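Local coordinates for protein cytochrome c (Rhodothermus marinus, PDB 3CP5) that binds a covalently attached heme c and probably carries electrons as a small, all-helical monoheme cytochrome c, at residues Ala31-Ala34 / Gln35-Glu38; Leu40-Thr43 / Tyr44-Cys48; Lys65-Gly68 / Pro69-Met73; Lys90-Val93 / Gln94-Thr98; Leu114-Leu117 / Arg118-Glu122. All coordinates share one frame; numbering follows the deposited sequence.

Contact 1 of 5, residues Ala31-Ala34 / Gln35-Glu38; sequences AALA and QQGE
Ala-31 and Gln-35 are joined by the first of four backbone bonds in the opening turns of helix 31-44, which corresponds to the N-terminal helix of the classical cytochrome c fold although helix 10-17 precedes it here, and the case illustrates how an alpha-helix divides its work between main chain and side chains. The main chain supplies the regularity. Gln-35 N donates to Ala-31 O, Gln-36 N to Ala-32 O, Gly-37 N to Leu-33 O at 2.9 Å, and Glu-38 N to Ala-34 O at 2.9 Å, each the i to i+4 bond that defines the helix.

Apolar contact between side chains is slight. Three of the first four residues are alanines, and Ala-34, buried, offers only a methyl group. Gly-37, also buried, has no side chain at all. Ala-34 and Gly-37 let the backbone approach Tyr-116 of helix 107-123 closely, while Leu-33 packs on Glu-108 and Ala-112 of the same helix, a close approach of helices that is a hallmark of the cytochrome c fold.

The polar contact bridges to the neighbouring helix. Gln-36 carries CG anti to the backbone N (chi1 -177°) and stays extended, which brings its NE2 to a hydrogen bond with Glu-108. Across the turn, its OE1 passes the Leu-33 methyl CD1 at 3.7 Å.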
# COMPACT_ATOMS: atom_id res chain seq x y z
N ALA A 31 -17.53 -3.66 2.68
CA ALA A 31 -17.77 -2.42 1.95
C ALA A 31 -17.62 -1.20 2.84
O ALA A 31 -17.12 -0.15 2.42
CB ALA A 31 -19.14 -2.48 1.28
N ALA A 32 -18.04 -1.27 4.10
CA ALA A 32 -17.86 -0.12 4.99
C ALA A 32 -16.38 0.13 5.25
O ALA A 32 -15.91 1.29 5.36
CB ALA A 32 -18.54 -0.31 6.32
N LEU A 33 -15.55 -0.91 5.35
CA LEU A 33 -14.11 -0.76 5.57
C LEU A 33 -13.43 -0.18 4.34
O LEU A 33 -12.63 0.75 4.43
CB LEU A 33 -13.51 -2.11 5.89
CG LEU A 33 -12.02 -2.12 6.25
CD1 LEU A 33 -11.65 -1.26 7.43
CD2 LEU A 33 -11.59 -3.56 6.40
N ALA A 34 -13.90 -0.59 3.16
CA ALA A 34 -13.41 -0.00 1.91
C ALA A 34 -13.77 1.47 1.76
O ALA A 34 -12.98 2.24 1.26
CB ALA A 34 -13.94 -0.79 0.72
N GLN A 35 -14.96 1.88 2.20
CA GLN A 35 -15.35 3.28 2.17
C GLN A 35 -14.48 4.10 3.09
O GLN A 35 -14.05 5.19 2.73
CB GLN A 35 -16.85 3.45 2.52
CG GLN A 35 -17.36 4.89 2.46
CD GLN A 35 -16.93 5.47 1.10
OE1 GLN A 35 -17.48 5.06 0.07
NE2 GLN A 35 -15.97 6.37 1.12
N GLN A 36 -14.20 3.62 4.30
CA GLN A 36 -13.27 4.29 5.21
C GLN A 36 -11.94 4.41 4.51
O GLN A 36 -11.30 5.50 4.50
CB GLN A 36 -13.11 3.50 6.51
CG GLN A 36 -12.21 4.23 7.50
CD GLN A 36 -11.69 3.43 8.68
OE1 GLN A 36 -11.79 2.21 8.78
NE2 GLN A 36 -11.08 4.14 9.66
N GLY A 37 -11.47 3.37 3.89
CA GLY A 37 -10.24 3.36 3.11
C GLY A 37 -10.17 4.38 1.98
O GLY A 37 -9.14 4.99 1.75
N GLU A 38 -11.29 4.57 1.31
CA GLU A 38 -11.37 5.59 0.25
C GLU A 38 -11.11 7.00 0.80
O GLU A 38 -10.37 7.81 0.24
CB GLU A 38 -12.72 5.51 -0.43
CG GLU A 38 -12.97 6.46 -1.58
CD GLU A 38 -14.26 6.23 -2.34
OE1 GLU A 38 -15.03 5.31 -2.04
OE2 GLU A 38 -14.50 7.02 -3.28

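Contact 2 of 5, residues Leu40-Thr43 / Tyr44-Cys48; sequences LFNT and YCTAC. With HEC (heme c), chain C.
Phe-41 lays its ring against Cys-45 where helix 31-44 runs into the CXXCH heme-attachment motif, the signature of c-type cytochromes. The tight part of the contact is here. Cys-45 CB sits over one face of the Phe-41 ring, 3.6 Å from its centroid and 17° off the normal, a CH-pi contact, while the sulfur approaches the same ring obliquely. The ring reaches this place because Phe-41 holds CG anti to its own N (chi1 -174°). In the backbone, Phe-41 O accepts two hydrogen bonds, from Cys-45 N at 2.8 Å and from Thr-46 N at 3.1 Å, the donors arriving from opposite faces of the carbonyl plane. This double grip fixes the chain as it leaves the helix. Tyr-116 and Leu-117 of helix 107-123 also pack on Phe-41.

Leu-40 and Tyr-44 make a looser contact, side by side and pointing the same way, with Leu-40 CD2 4.0 Å from Tyr-44 CE1. Helix 107-123 still covers this pair, Ala-112 and Ile-113 touching Leu-40 and Gln-109 hydrogen-bonding the Tyr-44 phenol. The solvent side belongs to the exposed Asn-42 and Thr-43, the Thr-43 hydroxyl being hydrogen-bonded to Gln-39 O. Beyond the helix, Cys-48 N bonds back to Cys-45 O, and the axial ligand His-49 follows directly. Both thioethers are in place: Cys-45 SG is bonded to heme CAB and Cys-48 SG to heme CAC, each at 1.9 Å.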
# COMPACT_ATOMS: atom_id res chain seq x y z
N LEU A 40 -9.56 7.72 3.57
CA LEU A 40 -8.18 7.83 4.05
C LEU A 40 -7.20 7.92 2.89
O LEU A 40 -6.23 8.66 2.98
CB LEU A 40 -7.86 6.56 4.86
CG LEU A 40 -8.43 6.51 6.26
CD1 LEU A 40 -8.36 5.09 6.82
CD2 LEU A 40 -7.82 7.52 7.22
N PHE A 41 -7.49 7.29 1.76
CA PHE A 41 -6.64 7.38 0.60
C PHE A 41 -6.64 8.82 0.05
O PHE A 41 -5.60 9.36 -0.30
CB PHE A 41 -7.10 6.38 -0.46
CG PHE A 41 -6.21 6.26 -1.68
CD1 PHE A 41 -5.19 5.33 -1.75
CD2 PHE A 41 -6.42 7.09 -2.78
CE1 PHE A 41 -4.38 5.20 -2.83
CE2 PHE A 41 -5.59 6.98 -3.85
CZ PHE A 41 -4.57 6.07 -3.90
N ASN A 42 -7.82 9.42 0.00
CA ASN A 42 -7.91 10.82 -0.39
C ASN A 42 -7.06 11.71 0.49
O ASN A 42 -6.36 12.62 0.03
CB ASN A 42 -9.38 11.28 -0.34
CG ASN A 42 -9.41 12.75 -0.74
OD1 ASN A 42 -9.42 13.63 0.10
ND2 ASN A 42 -9.39 13.04 -2.02
N THR A 43 -7.12 11.45 1.80
CA THR A 43 -6.42 12.27 2.79
C THR A 43 -4.90 12.11 2.75
O THR A 43 -4.13 13.08 2.82
CB THR A 43 -6.92 11.85 4.22
OG1 THR A 43 -8.31 12.16 4.34
CG2 THR A 43 -6.18 12.58 5.30
N TYR A 44 -4.43 10.86 2.64
CA TYR A 44 -3.03 10.52 2.80
C TYR A 44 -2.28 10.24 1.49
O TYR A 44 -1.04 10.35 1.51
CB TYR A 44 -2.85 9.32 3.72
CG TYR A 44 -3.06 9.49 5.20
CD1 TYR A 44 -4.28 9.40 5.82
CD2 TYR A 44 -1.97 9.78 6.03
CE1 TYR A 44 -4.44 9.57 7.18
CE2 TYR A 44 -2.12 9.93 7.39
CZ TYR A 44 -3.36 9.84 7.98
OH TYR A 44 -3.54 9.98 9.34
N CYS A 45 -2.96 9.83 0.44
CA CYS A 45 -2.27 9.19 -0.67
C CYS A 45 -2.45 9.90 -2.01
O CYS A 45 -1.51 9.85 -2.86
CB CYS A 45 -2.74 7.73 -0.84
SG CYS A 45 -2.95 6.77 0.68
N THR A 46 -3.56 10.55 -2.27
CA THR A 46 -3.90 11.21 -3.50
C THR A 46 -2.96 12.36 -3.84
O THR A 46 -2.82 12.81 -4.95
CB THR A 46 -5.38 11.66 -3.49
OG1 THR A 46 -6.17 10.47 -3.71
CG2 THR A 46 -5.68 12.66 -4.58
N ALA A 47 -2.25 12.91 -2.88
CA ALA A 47 -1.28 13.95 -3.16
C ALA A 47 -0.20 13.44 -4.11
O ALA A 47 0.41 14.23 -4.81
CB ALA A 47 -0.65 14.42 -1.86
N CYS A 48 0.09 12.13 -4.07
CA CYS A 48 1.18 11.60 -4.85
C CYS A 48 0.79 10.47 -5.80
O CYS A 48 1.55 10.17 -6.75
CB CYS A 48 2.27 11.03 -3.93
SG CYS A 48 3.05 12.32 -2.90
FE HEC C . 3.26 5.77 -2.02
CHA HEC C . 5.36 3.70 -3.77
CHB HEC C . 1.14 3.17 -1.44
CHC HEC C . 1.38 7.80 0.00
CHD HEC C . 5.04 8.46 -3.07
NA HEC C . 3.25 3.85 -2.53
C1A HEC C . 4.23 3.12 -3.21
C2A HEC C . 3.88 1.72 -3.20
C3A HEC C . 2.70 1.58 -2.59
C4A HEC C . 2.32 2.91 -2.14
CMA HEC C . 1.88 0.28 -2.36
CAA HEC C . 4.62 0.59 -3.95
CBA HEC C . 4.09 0.34 -5.36
CGA HEC C . 4.64 -0.91 -6.00
O1A HEC C . 4.45 -1.05 -7.25
O2A HEC C . 5.22 -1.76 -5.28
NB HEC C . 1.57 5.57 -0.98
C1B HEC C . 0.78 4.44 -0.98
C2B HEC C . -0.39 4.68 -0.16
C3B HEC C . -0.31 5.95 0.33
C4B HEC C . 0.92 6.50 -0.19
CMB HEC C . -1.50 3.62 0.04
CAB HEC C . -1.22 6.62 1.38
CBB HEC C . -1.31 5.92 2.60
NC HEC C . 3.26 7.71 -1.56
C1C HEC C . 2.43 8.39 -0.67
C2C HEC C . 2.77 9.80 -0.64
C3C HEC C . 3.78 10.00 -1.49
C4C HEC C . 4.05 8.73 -2.11
CMC HEC C . 1.89 10.83 0.07
CAC HEC C . 4.36 11.35 -2.01
CBC HEC C . 4.88 12.18 -0.98
ND HEC C . 4.88 6.00 -3.17
C1D HEC C . 5.46 7.22 -3.51
C2D HEC C . 6.59 6.98 -4.40
C3D HEC C . 6.74 5.66 -4.49
C4D HEC C . 5.62 5.06 -3.80
CMD HEC C . 7.45 8.16 -4.94
CAD HEC C . 7.84 4.83 -5.18
CBD HEC C . 8.94 4.48 -4.16
CGD HEC C . 9.58 5.75 -3.65
O1D HEC C . 9.51 6.03 -2.42
O2D HEC C . 10.15 6.48 -4.55

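Contact 3 of 5, residues Lys65-Gly68 / Pro69-Met73; sequences KRRG and PVYIM. With HEC (heme c), chain C.
One propionate of heme c is held by Arg-67, from the turn between helices 63-66 and 69-77, and by Tyr-71, from the first turn of the second helix. The guanidinium meets the carboxylate edge-on and with two N-H groups: Arg-67 NE donates to heme O2A at 2.9 Å and Arg-67 NH2 to heme O1A at 3.1 Å. Tyr-71 OH gives a third hydrogen bond, 2.7 Å to heme O2A, so that oxygen is gripped twice. These donors probably help to keep the propionate ionised.

The two side chains run alongside each other in the same direction, Arg-67 CB lying 3.7 Å from Tyr-71 CD2, with the guanidinium and ring planes 65° apart. A bend at chi2 (-66°) of Arg-67 carries its chain along the tyrosine. Gly-68 stands at the N-cap position, and its O accepts from Ile-72 N at 3.1 Å to start the new helix.

Around this turn, helix 10-17 supplies Glu-11, whose carboxylate binds the first N-H groups, those of Val-70 and Tyr-71. Helix 87-96 packs on Arg-67 and Tyr-71 through Val-88, while Leu-114 of helix 107-123 lies against Pro-69 and Ile-72.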
# COMPACT_ATOMS: atom_id res chain seq x y z
N LYS A 65 -2.94 -6.80 -7.22
CA LYS A 65 -2.77 -7.88 -8.16
C LYS A 65 -1.31 -8.18 -8.41
O LYS A 65 -0.94 -9.24 -8.88
CB LYS A 65 -3.44 -7.57 -9.52
CG LYS A 65 -4.94 -7.35 -9.42
CD LYS A 65 -5.51 -7.11 -10.78
CE LYS A 65 -7.01 -7.02 -10.76
NZ LYS A 65 -7.55 -7.63 -12.03
N ARG A 66 -0.46 -7.23 -8.12
CA ARG A 66 0.98 -7.28 -8.36
C ARG A 66 1.82 -7.59 -7.12
O ARG A 66 2.94 -8.13 -7.25
CB ARG A 66 1.45 -5.97 -9.01
CG ARG A 66 0.83 -5.80 -10.41
CD ARG A 66 1.08 -4.44 -11.04
NE ARG A 66 0.29 -4.30 -12.28
CZ ARG A 66 0.73 -4.62 -13.48
NH1 ARG A 66 1.95 -5.11 -13.72
NH2 ARG A 66 -0.05 -4.47 -14.55
N ARG A 67 1.32 -7.19 -5.96
CA ARG A 67 1.98 -7.29 -4.68
C ARG A 67 1.12 -7.94 -3.64
O ARG A 67 -0.10 -7.79 -3.72
CB ARG A 67 2.32 -5.89 -4.17
CG ARG A 67 3.03 -4.97 -5.13
CD ARG A 67 4.46 -5.41 -5.49
NE ARG A 67 5.03 -4.41 -6.39
CZ ARG A 67 5.75 -4.57 -7.47
NH1 ARG A 67 6.10 -5.76 -7.89
NH2 ARG A 67 6.11 -3.48 -8.14
N GLY A 68 1.70 -8.58 -2.64
CA GLY A 68 0.97 -9.13 -1.53
C GLY A 68 0.56 -8.08 -0.51
O GLY A 68 1.06 -6.95 -0.46
N PRO A 69 -0.42 -8.45 0.32
CA PRO A 69 -0.95 -7.49 1.29
C PRO A 69 0.01 -7.07 2.37
O PRO A 69 -0.07 -5.93 2.85
CB PRO A 69 -2.19 -8.24 1.81
CG PRO A 69 -1.85 -9.68 1.70
CD PRO A 69 -1.18 -9.73 0.33
N VAL A 70 0.92 -7.93 2.79
CA VAL A 70 1.87 -7.57 3.83
C VAL A 70 2.84 -6.56 3.26
O VAL A 70 3.16 -5.55 3.95
CB VAL A 70 2.55 -8.81 4.40
CG1 VAL A 70 3.61 -8.40 5.40
CG2 VAL A 70 1.50 -9.73 5.04
N TYR A 71 3.33 -6.72 2.05
CA TYR A 71 4.11 -5.67 1.41
C TYR A 71 3.38 -4.35 1.38
O TYR A 71 3.94 -3.33 1.71
CB TYR A 71 4.50 -6.11 -0.01
CG TYR A 71 5.20 -5.08 -0.87
CD1 TYR A 71 6.58 -4.96 -0.90
CD2 TYR A 71 4.48 -4.20 -1.66
CE1 TYR A 71 7.18 -4.00 -1.70
CE2 TYR A 71 5.04 -3.25 -2.48
CZ TYR A 71 6.41 -3.16 -2.49
OH TYR A 71 7.01 -2.21 -3.29
N ILE A 72 2.13 -4.35 0.93
CA ILE A 72 1.44 -3.08 0.80
C ILE A 72 1.24 -2.41 2.16
O ILE A 72 1.43 -1.21 2.28
CB ILE A 72 0.10 -3.31 0.09
CG1 ILE A 72 0.31 -3.78 -1.36
CG2 ILE A 72 -0.78 -2.06 0.10
CD1 ILE A 72 -0.95 -4.38 -1.99
N MET A 73 0.87 -3.16 3.20
CA MET A 73 0.73 -2.61 4.55
C MET A 73 2.03 -2.02 5.05
O MET A 73 2.05 -0.93 5.63
CB MET A 73 0.27 -3.71 5.54
CG MET A 73 -1.12 -4.25 5.24
SD MET A 73 -2.37 -3.10 5.84
CE MET A 73 -2.24 -3.36 7.60
FE HEC C . 3.26 5.77 -2.02
CHA HEC C . 5.36 3.70 -3.77
CHB HEC C . 1.14 3.17 -1.44
CHC HEC C . 1.38 7.80 0.00
CHD HEC C . 5.04 8.46 -3.07
NA HEC C . 3.25 3.85 -2.53
C1A HEC C . 4.23 3.12 -3.21
C2A HEC C . 3.88 1.72 -3.20
C3A HEC C . 2.70 1.58 -2.59
C4A HEC C . 2.32 2.91 -2.14
CMA HEC C . 1.88 0.28 -2.36
CAA HEC C . 4.62 0.59 -3.95
CBA HEC C . 4.09 0.34 -5.36
CGA HEC C . 4.64 -0.91 -6.00
O1A HEC C . 4.45 -1.05 -7.25
O2A HEC C . 5.22 -1.76 -5.28
NB HEC C . 1.57 5.57 -0.98
C1B HEC C . 0.78 4.44 -0.98
C2B HEC C . -0.39 4.68 -0.16
C3B HEC C . -0.31 5.95 0.33
C4B HEC C . 0.92 6.50 -0.19
CMB HEC C . -1.50 3.62 0.04
CAB HEC C . -1.22 6.62 1.38
CBB HEC C . -1.31 5.92 2.60
NC HEC C . 3.26 7.71 -1.56
C1C HEC C . 2.43 8.39 -0.67
C2C HEC C . 2.77 9.80 -0.64
C3C HEC C . 3.78 10.00 -1.49
C4C HEC C . 4.05 8.73 -2.11
CMC HEC C . 1.89 10.83 0.07
CAC HEC C . 4.36 11.35 -2.01
CBC HEC C . 4.88 12.18 -0.98
ND HEC C . 4.88 6.00 -3.17
C1D HEC C . 5.46 7.22 -3.51
C2D HEC C . 6.59 6.98 -4.40
C3D HEC C . 6.74 5.66 -4.49
C4D HEC C . 5.62 5.06 -3.80
CMD HEC C . 7.45 8.16 -4.94
CAD HEC C . 7.84 4.83 -5.18
CBD HEC C . 8.94 4.48 -4.16
CGD HEC C . 9.58 5.75 -3.65
O1D HEC C . 9.51 6.03 -2.42
O2D HEC C . 10.15 6.48 -4.55

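Contact 4 of 5, residues Lys90-Val93 / Gln94-Thr98; sequences KQLV and QEYGT. With HEC (heme c), chain C.
The C-terminal turns of helix 87-96 form part of the wall of the heme pocket beside the two propionates, and Leu-92 and Tyr-96, one turn apart, carry the side-chain contact within it. They lie side by side and point the same way, Leu-92 CD2 touching Tyr-96 CE2 at 3.9 Å. Tyr-96 keeps CG beside its backbone N (chi1 -79°), which brings the ring edge to Leu-92 O, in the ring plane, with Tyr-96 CD2 3.3 Å from that oxygen. The same carbonyl oxygen accepts the hydrogen bond of Tyr-96 N at 2.8 Å. At its far end the phenol is hydrogen-bonded to Arg-54.

Toward the heme, Leu-92 turns its other methyl to one propionate, CD1 standing 3.4 Å from heme CGA. Val-93 serves the second, its CG2 lying 3.4 Å from heme CGD. The helix closes with Gly-97 N donating to Val-93 O at 2.8 Å. Gly-97 is then the first residue to leave helical geometry, with a phi of 87°, and the chain turns back to the heme edge at Thr-98.

There the backbone oxygen of Thr-98 comes within 2.5 Å of heme O2D. Two oxygens this close suggest a shared proton, so this propionate is probably protonated and may donate to the carbonyl, in a setting where the aliphatic Val-93 lies against the carboxylate and could disfavour a bare charge.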
# COMPACT_ATOMS: atom_id res chain seq x y z
N LYS A 90 13.32 -0.28 -3.29
CA LYS A 90 14.58 0.41 -3.66
C LYS A 90 14.59 0.70 -5.15
O LYS A 90 14.97 1.80 -5.57
CB LYS A 90 15.77 -0.40 -3.14
CG LYS A 90 17.03 0.37 -2.98
CD LYS A 90 18.21 -0.47 -2.49
CE LYS A 90 19.54 0.15 -2.92
NZ LYS A 90 20.70 -0.21 -2.06
N GLN A 91 14.20 -0.23 -6.02
CA GLN A 91 14.14 0.05 -7.46
C GLN A 91 13.18 1.19 -7.75
O GLN A 91 13.45 2.02 -8.66
CB GLN A 91 13.74 -1.20 -8.27
CG GLN A 91 13.76 -0.98 -9.79
CD GLN A 91 12.59 -0.38 -10.52
OE1 GLN A 91 12.74 0.47 -11.43
NE2 GLN A 91 11.39 -0.72 -10.06
N LEU A 92 12.04 1.21 -7.12
CA LEU A 92 11.08 2.31 -7.37
C LEU A 92 11.63 3.65 -6.96
O LEU A 92 11.31 4.65 -7.65
CB LEU A 92 9.77 1.94 -6.68
CG LEU A 92 8.95 0.78 -7.26
CD1 LEU A 92 7.80 0.42 -6.34
CD2 LEU A 92 8.32 1.20 -8.59
N VAL A 93 12.41 3.72 -5.88
CA VAL A 93 13.04 5.02 -5.57
C VAL A 93 13.98 5.43 -6.68
O VAL A 93 14.04 6.62 -7.05
CB VAL A 93 13.80 4.97 -4.22
CG1 VAL A 93 14.63 6.21 -4.03
CG2 VAL A 93 12.84 4.83 -3.06
N GLN A 94 14.77 4.50 -7.26
CA GLN A 94 15.63 4.84 -8.38
C GLN A 94 14.77 5.35 -9.53
O GLN A 94 15.15 6.30 -10.25
CB GLN A 94 16.42 3.58 -8.78
CG GLN A 94 17.25 3.73 -10.04
CD GLN A 94 17.91 2.38 -10.38
OE1 GLN A 94 17.21 1.42 -10.68
NE2 GLN A 94 19.22 2.39 -10.26
N GLU A 95 13.63 4.74 -9.81
CA GLU A 95 12.78 5.21 -10.89
C GLU A 95 12.09 6.53 -10.66
O GLU A 95 12.00 7.33 -11.61
CB GLU A 95 11.73 4.13 -11.18
CG GLU A 95 10.79 4.40 -12.32
CD GLU A 95 9.81 3.29 -12.64
OE1 GLU A 95 9.99 2.18 -12.08
OE2 GLU A 95 8.89 3.49 -13.44
N TYR A 96 11.58 6.78 -9.47
CA TYR A 96 10.69 7.89 -9.20
C TYR A 96 11.39 9.06 -8.58
O TYR A 96 10.90 10.19 -8.70
CB TYR A 96 9.52 7.43 -8.32
CG TYR A 96 8.51 6.71 -9.20
CD1 TYR A 96 7.50 7.37 -9.88
CD2 TYR A 96 8.58 5.35 -9.41
CE1 TYR A 96 6.60 6.69 -10.68
CE2 TYR A 96 7.68 4.68 -10.23
CZ TYR A 96 6.67 5.34 -10.88
OH TYR A 96 5.77 4.72 -11.71
N GLY A 97 12.50 8.81 -7.92
CA GLY A 97 13.37 9.87 -7.40
C GLY A 97 12.99 10.38 -6.04
O GLY A 97 13.73 10.40 -5.04
N THR A 98 11.78 10.83 -5.89
CA THR A 98 11.33 11.23 -4.54
C THR A 98 11.01 10.01 -3.68
O THR A 98 10.85 8.89 -4.17
CB THR A 98 10.13 12.15 -4.72
OG1 THR A 98 9.08 11.38 -5.28
CG2 THR A 98 10.53 13.29 -5.64
FE HEC C . 3.26 5.77 -2.02
CHA HEC C . 5.36 3.70 -3.77
CHB HEC C . 1.14 3.17 -1.44
CHC HEC C . 1.38 7.80 0.00
CHD HEC C . 5.04 8.46 -3.07
NA HEC C . 3.25 3.85 -2.53
C1A HEC C . 4.23 3.12 -3.21
C2A HEC C . 3.88 1.72 -3.20
C3A HEC C . 2.70 1.58 -2.59
C4A HEC C . 2.32 2.91 -2.14
CMA HEC C . 1.88 0.28 -2.36
CAA HEC C . 4.62 0.59 -3.95
CBA HEC C . 4.09 0.34 -5.36
CGA HEC C . 4.64 -0.91 -6.00
O1A HEC C . 4.45 -1.05 -7.25
O2A HEC C . 5.22 -1.76 -5.28
NB HEC C . 1.57 5.57 -0.98
C1B HEC C . 0.78 4.44 -0.98
C2B HEC C . -0.39 4.68 -0.16
C3B HEC C . -0.31 5.95 0.33
C4B HEC C . 0.92 6.50 -0.19
CMB HEC C . -1.50 3.62 0.04
CAB HEC C . -1.22 6.62 1.38
CBB HEC C . -1.31 5.92 2.60
NC HEC C . 3.26 7.71 -1.56
C1C HEC C . 2.43 8.39 -0.67
C2C HEC C . 2.77 9.80 -0.64
C3C HEC C . 3.78 10.00 -1.49
C4C HEC C . 4.05 8.73 -2.11
CMC HEC C . 1.89 10.83 0.07
CAC HEC C . 4.36 11.35 -2.01
CBC HEC C . 4.88 12.18 -0.98
ND HEC C . 4.88 6.00 -3.17
C1D HEC C . 5.46 7.22 -3.51
C2D HEC C . 6.59 6.98 -4.40
C3D HEC C . 6.74 5.66 -4.49
C4D HEC C . 5.62 5.06 -3.80
CMD HEC C . 7.45 8.16 -4.94
CAD HEC C . 7.84 4.83 -5.18
CBD HEC C . 8.94 4.48 -4.16
CGD HEC C . 9.58 5.75 -3.65
O1D HEC C . 9.51 6.03 -2.42
O2D HEC C . 10.15 6.48 -4.55

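Contact 5 of 5, residues Leu114-Leu117 / Arg118-Glu122; sequences LEYL and RQVAE
Val-120 sets its CG1 methyl over one face of the Tyr-116 ring, one turn earlier in helix 107-123, the C-terminal helix of the cytochrome c fold. The methyl lies 3.8 Å from the ring centroid and 28° off its normal, a CH-pi contact displaced toward the phenol rim, where CE1 and CZ are each 3.4 Å away.

On another side of the helix Glu-115 and Arg-118 form a salt bridge. Arg-118 NH1 donates to Glu-115 OE2 at 3.0 Å, nearly straight at 168°. The carboxylate oxygen lies in the guanidinium plane, yet is itself approached from above its own plane, the two groups being turned 57° apart. A bend at chi3 of Arg-118 brings the guanidinium round to it. Arg-111 makes a second salt bridge to the same OE2.

Helix 31-44 packs against this surface, Leu-33 and Ala-34 touching Glu-115 and Phe-41 meeting Tyr-116. Leu-117 faces helices 63-66 and 69-77, through Val-63, Thr-64 and Ile-72.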
# COMPACT_ATOMS: atom_id res chain seq x y z
N LEU A 114 -5.98 -0.72 2.55
CA LEU A 114 -5.80 -1.96 1.78
C LEU A 114 -7.14 -2.51 1.28
O LEU A 114 -7.22 -2.91 0.12
CB LEU A 114 -5.13 -3.02 2.66
CG LEU A 114 -4.94 -4.42 2.07
CD1 LEU A 114 -4.02 -4.37 0.86
CD2 LEU A 114 -4.50 -5.47 3.04
N GLU A 115 -8.18 -2.42 2.07
CA GLU A 115 -9.52 -2.82 1.66
C GLU A 115 -10.02 -1.99 0.47
O GLU A 115 -10.61 -2.54 -0.50
CB GLU A 115 -10.52 -2.77 2.81
CG GLU A 115 -11.68 -3.69 2.56
CD GLU A 115 -11.46 -5.16 2.82
OE1 GLU A 115 -12.48 -5.86 3.02
OE2 GLU A 115 -10.29 -5.60 2.86
N TYR A 116 -9.79 -0.69 0.50
CA TYR A 116 -10.09 0.17 -0.63
C TYR A 116 -9.32 -0.23 -1.88
O TYR A 116 -9.87 -0.32 -2.99
CB TYR A 116 -9.82 1.63 -0.27
CG TYR A 116 -9.93 2.58 -1.45
CD1 TYR A 116 -11.14 2.80 -2.08
CD2 TYR A 116 -8.86 3.29 -1.93
CE1 TYR A 116 -11.25 3.68 -3.16
CE2 TYR A 116 -8.94 4.16 -2.98
CZ TYR A 116 -10.15 4.37 -3.61
OH TYR A 116 -10.25 5.21 -4.67
N LEU A 117 -8.04 -0.52 -1.75
CA LEU A 117 -7.23 -0.99 -2.86
C LEU A 117 -7.71 -2.31 -3.45
O LEU A 117 -7.72 -2.52 -4.65
CB LEU A 117 -5.74 -1.01 -2.49
CG LEU A 117 -5.10 0.35 -2.21
CD1 LEU A 117 -3.73 0.17 -1.60
CD2 LEU A 117 -4.98 1.18 -3.47
N ARG A 118 -8.20 -3.25 -2.63
CA ARG A 118 -8.84 -4.49 -3.12
C ARG A 118 -10.09 -4.14 -3.92
O ARG A 118 -10.37 -4.73 -4.97
CB ARG A 118 -9.19 -5.41 -1.94
CG ARG A 118 -7.99 -5.93 -1.16
CD ARG A 118 -8.41 -6.76 0.05
NE ARG A 118 -9.05 -8.03 -0.28
CZ ARG A 118 -10.05 -8.66 0.29
NH1 ARG A 118 -10.72 -8.20 1.34
NH2 ARG A 118 -10.48 -9.82 -0.15
N GLN A 119 -10.86 -3.16 -3.46
CA GLN A 119 -12.05 -2.75 -4.15
C GLN A 119 -11.80 -2.10 -5.50
O GLN A 119 -12.47 -2.43 -6.49
CB GLN A 119 -12.87 -1.78 -3.28
CG GLN A 119 -14.23 -1.40 -3.91
CD GLN A 119 -15.15 -2.58 -4.02
OE1 GLN A 119 -15.53 -3.17 -3.00
NE2 GLN A 119 -15.56 -2.93 -5.23
N VAL A 120 -10.86 -1.19 -5.60
CA VAL A 120 -10.62 -0.55 -6.88
C VAL A 120 -10.04 -1.53 -7.90
O VAL A 120 -10.29 -1.34 -9.08
CB VAL A 120 -9.74 0.71 -6.75
CG1 VAL A 120 -10.38 1.75 -5.84
CG2 VAL A 120 -8.36 0.42 -6.23
N ALA A 121 -9.33 -2.57 -7.46
CA ALA A 121 -8.86 -3.61 -8.37
C ALA A 121 -10.05 -4.37 -8.95
O ALA A 121 -10.01 -4.76 -10.08
CB ALA A 121 -7.89 -4.57 -7.67
N GLU A 122 -11.14 -4.53 -8.21
CA GLU A 122 -12.37 -5.14 -8.73
C GLU A 122 -13.17 -4.22 -9.66
O GLU A 122 -13.82 -4.69 -10.61
CB GLU A 122 -13.29 -5.56 -7.59
CG GLU A 122 -12.77 -6.64 -6.68
CD GLU A 122 -12.62 -8.01 -7.30
OE1 GLU A 122 -11.95 -8.16 -8.35
OE2 GLU A 122 -13.16 -8.98 -6.76

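In the fold
Taken in chain order, the five contacts show how a small helical protein is built around one heme. Contacts 1 and 2 follow each other on helix 31-44, their centres about 14 Å apart. Contact 5, on helix 107-123, touches both, about 9 Å from contact 1 centre to centre; helices 31-44 and 107-123, the pair whose packing marks the cytochrome c fold, meet there. Contact 3, its centre about 11 Å from that of contact 5, packs helices 63-66 and 69-77 on helix 107-123. Contact 4, on helix 87-96, stands on the other side of the chain's centre from contacts 1 and 5, about 29 Å from contact 1 between centres. Contact 2 attaches the heme covalently, contact 3 hydrogen-bonds one propionate and contact 4 packs against both.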